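Local coordinates for protein 6-phosphogluconate dehydrogenase (Pseudomonas syringae, PDB 5U5G) that probably catalyses the NADP-dependent reduction of 2-oxopropylphosphonate, a late step of fosfomycin biosynthesis, and binds that ketone beside the cofactor, at residues 236-239 with 240-244. Sequence-based numbering, arbitrary orientation.
Sequences LGVR and CKDLE. With NAP (NADP nicotinamide-adenine-dinucleotide phosphate), chain E; 7VD ((2-oxopropyl)phosphonic acid), chain F.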
loop_
_atom_site.group_PDB
_atom_site.type_symbol
_atom_site.label_atom_id
_atom_site.label_comp_id
_atom_site.label_asym_id
_atom_site.label_seq_id
_atom_site.Cartn_x
_atom_site.Cartn_y
_atom_site.Cartn_z
ATOM N N LEU A 236 -18.217 7.181 4.172
ATOM C CA LEU A 236 -18.494 5.765 4.374
ATOM C C LEU A 236 -19.572 5.272 3.422
ATOM O O LEU A 236 -19.570 4.095 3.050
ATOM C CB LEU A 236 -18.895 5.505 5.820
ATOM C CG LEU A 236 -17.755 5.562 6.850
ATOM C CD1 LEU A 236 -18.317 5.730 8.257
ATOM C CD2 LEU A 236 -16.873 4.329 6.779
ATOM N N GLY A 237 -20.489 6.154 3.014
ATOM C CA GLY A 237 -21.476 5.773 2.016
ATOM C C GLY A 237 -20.840 5.347 0.706
ATOM O O GLY A 237 -21.204 4.317 0.129
ATOM N N VAL A 238 -19.864 6.132 0.227
ATOM C CA VAL A 238 -19.182 5.795 -1.021
ATOM C C VAL A 238 -18.323 4.544 -0.846
ATOM O O VAL A 238 -18.316 3.651 -1.704
ATOM C CB VAL A 238 -18.353 6.996 -1.513
ATOM C CG1 VAL A 238 -17.281 6.555 -2.497
ATOM C CG2 VAL A 238 -19.274 8.033 -2.172
ATOM N N ARG A 239 -17.588 4.465 0.263
ATOM C CA ARG A 239 -16.737 3.309 0.525
ATOM C C ARG A 239 -17.560 2.028 0.586
ATOM O O ARG A 239 -17.205 1.018 -0.036
ATOM C CB ARG A 239 -15.966 3.521 1.836
ATOM C CG ARG A 239 -14.959 2.416 2.173
ATOM C CD ARG A 239 -13.544 2.868 1.818
ATOM N NE ARG A 239 -13.116 2.234 0.589
ATOM C CZ ARG A 239 -12.240 2.732 -0.279
ATOM N NH1 ARG A 239 -11.681 3.921 -0.097
ATOM N NH2 ARG A 239 -11.947 2.025 -1.363
ATOM N N CYS A 240 -18.680 2.061 1.319
ATOM C CA CYS A 240 -19.513 0.866 1.484
ATOM C C CYS A 240 -20.266 0.502 0.205
ATOM O O CYS A 240 -20.525 -0.686 -0.039
ATOM C CB CYS A 240 -20.492 1.062 2.651
ATOM S SG CYS A 240 -19.696 0.934 4.297
ATOM N N LYS A 241 -20.624 1.493 -0.619
ATOM C CA LYS A 241 -21.161 1.188 -1.941
ATOM C C LYS A 241 -20.195 0.303 -2.722
ATOM O O LYS A 241 -20.595 -0.708 -3.315
ATOM C CB LYS A 241 -21.460 2.483 -2.708
ATOM C CG LYS A 241 -21.571 2.280 -4.229
ATOM C CD LYS A 241 -21.886 3.566 -4.989
ATOM C CE LYS A 241 -20.706 4.556 -5.008
ATOM N NZ LYS A 241 -19.549 4.132 -5.847
ATOM N N ASP A 242 -18.903 0.654 -2.716
ATOM C CA ASP A 242 -17.935 -0.115 -3.491
ATOM C C ASP A 242 -17.687 -1.488 -2.868
ATOM O O ASP A 242 -17.551 -2.483 -3.589
ATOM C CB ASP A 242 -16.632 0.677 -3.643
ATOM C CG ASP A 242 -16.810 1.933 -4.488
ATOM O OD1 ASP A 242 -17.885 2.070 -5.127
ATOM O OD2 ASP A 242 -15.889 2.786 -4.511
ATOM N N LEU A 243 -17.654 -1.567 -1.534
ATOM C CA LEU A 243 -17.509 -2.860 -0.866
ATOM C C LEU A 243 -18.676 -3.784 -1.199
ATOM O O LEU A 243 -18.507 -5.004 -1.337
ATOM C CB LEU A 243 -17.421 -2.654 0.648
ATOM C CG LEU A 243 -16.088 -2.737 1.411
ATOM C CD1 LEU A 243 -14.936 -3.327 0.590
ATOM C CD2 LEU A 243 -15.712 -1.422 2.076
ATOM N N GLU A 244 -19.874 -3.220 -1.309
ATOM C CA GLU A 244 -21.041 -4.010 -1.670
ATOM C C GLU A 244 -20.969 -4.470 -3.124
ATOM O O GLU A 244 -21.357 -5.599 -3.444
ATOM C CB GLU A 244 -22.306 -3.195 -1.402
ATOM C CG GLU A 244 -23.608 -3.895 -1.760
ATOM C CD GLU A 244 -23.844 -5.141 -0.940
ATOM O OE1 GLU A 244 -23.268 -5.250 0.174
ATOM O OE2 GLU A 244 -24.609 -6.014 -1.416
HETATM P PA NAP E . -20.736 12.376 -3.042
HETATM O O1A NAP E . -21.581 11.643 -2.066
HETATM O O2A NAP E . -19.756 13.428 -2.584
HETATM O O5B NAP E . -21.695 13.050 -4.218
HETATM C C5B NAP E . -22.552 12.040 -4.691
HETATM C C4B NAP E . -23.193 12.580 -5.988
HETATM O O4B NAP E . -24.193 11.690 -6.483
HETATM C C3B NAP E . -23.841 13.983 -5.704
HETATM O O3B NAP E . -23.738 14.770 -6.851
HETATM C C2B NAP E . -25.318 13.580 -5.523
HETATM O O2B NAP E . -26.215 14.525 -5.847
HETATM C C1B NAP E . -25.380 12.448 -6.625
HETATM N N9A NAP E . -26.541 11.617 -6.369
HETATM C C8A NAP E . -26.696 10.560 -5.448
HETATM N N7A NAP E . -27.947 10.026 -5.459
HETATM C C5A NAP E . -28.621 10.787 -6.425
HETATM C C6A NAP E . -29.940 10.748 -6.910
HETATM N N6A NAP E . -30.840 9.828 -6.431
HETATM N N1A NAP E . -30.370 11.613 -7.863
HETATM C C2A NAP E . -29.439 12.512 -8.312
HETATM N N3A NAP E . -28.156 12.668 -7.958
HETATM C C4A NAP E . -27.761 11.779 -6.995
HETATM O O3 NAP E . -19.958 11.084 -3.693
HETATM P PN NAP E . -18.495 11.397 -4.260
HETATM O O1N NAP E . -18.449 12.571 -5.157
HETATM O O2N NAP E . -17.389 11.049 -3.288
HETATM O O5D NAP E . -18.287 10.067 -5.370
HETATM C C5D NAP E . -18.946 10.270 -6.539
HETATM C C4D NAP E . -18.519 9.154 -7.475
HETATM O O4D NAP E . -17.079 9.185 -7.653
HETATM C C3D NAP E . -18.863 7.755 -6.811
HETATM O O3D NAP E . -19.266 6.872 -7.820
HETATM C C2D NAP E . -17.543 7.327 -6.209
HETATM O O2D NAP E . -17.378 5.934 -6.156
HETATM C C1D NAP E . -16.559 7.918 -7.271
HETATM N N1N NAP E . -15.242 8.139 -6.708
HETATM C C2N NAP E . -15.043 8.951 -5.560
HETATM C C3N NAP E . -13.755 9.186 -5.127
HETATM C C7N NAP E . -13.509 10.045 -3.966
HETATM O O7N NAP E . -12.374 10.318 -3.570
HETATM N N7N NAP E . -14.576 10.627 -3.304
HETATM C C4N NAP E . -12.556 8.637 -5.854
HETATM C C5N NAP E . -12.886 7.800 -7.009
HETATM C C6N NAP E . -14.146 7.571 -7.377
HETATM P P2B NAP E . -26.608 15.723 -4.496
HETATM O O1X NAP E . -25.354 16.538 -4.550
HETATM O O2X NAP E . -27.887 16.386 -5.015
HETATM O O3X NAP E . -26.758 14.757 -3.346
HETATM P P1 7VD F . -9.893 6.568 -4.582
HETATM C C1 7VD F . -11.462 6.769 -3.691
HETATM O O2 7VD F . -9.806 5.311 -5.415
HETATM O O3 7VD F . -9.574 7.773 -5.435
HETATM O O4 7VD F . -8.942 6.494 -3.413
HETATM C C6 7VD F . -12.573 5.821 -4.064
HETATM O O7 7VD F . -12.729 5.443 -5.225
HETATM C C8 7VD F . -13.460 5.378 -2.932
#
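Leu-236 opens the first turn of an alpha-helix that serves two ligands: its O accepts the N-H of Cys-240 at 2.8 Å, and the Cys-240 SG lies 3.4 Å from the same oxygen. Gly-237 O receives Lys-241 N in the next i to i+4 bond. Lys-241, extended as far as chi2 and then bent at chi3 and chi4, brings NZ 2.8 Å from ribose O2D of NADP and 2.7 Å from Asp-242 OD1, met on the syn side, 23° out of the carboxylate plane; Thr-98 O is a further acceptor, consistent with a fixed ammonium position. Val-238 O receives Asp-242 N, and its two methyls touch different parts of the cofactor, CG2 lying 3.5 Å from the diphosphate bridge atom O3 and CG1 against the nicotinamide ribose. Arg-239 O takes the N-H of Leu-243, while its CG rests 3.9 Å from Leu-243 CD2. That CG leaves opposite the backbone N (chi1 -176°), and bends at chi2 and chi3 bring one guanidinium face to C8 of the bound ketone, 3.7 Å from NH1. Glu-180, its salt-bridge partner, and Tyr-217 help hold that plane. Successive residues of one turn thus face different partners: helix 236-247 lines the cleft with one flank, while Leu-236 and Leu-243 pack on helix 257-273, and Leu-243 also reaches helix 168-196.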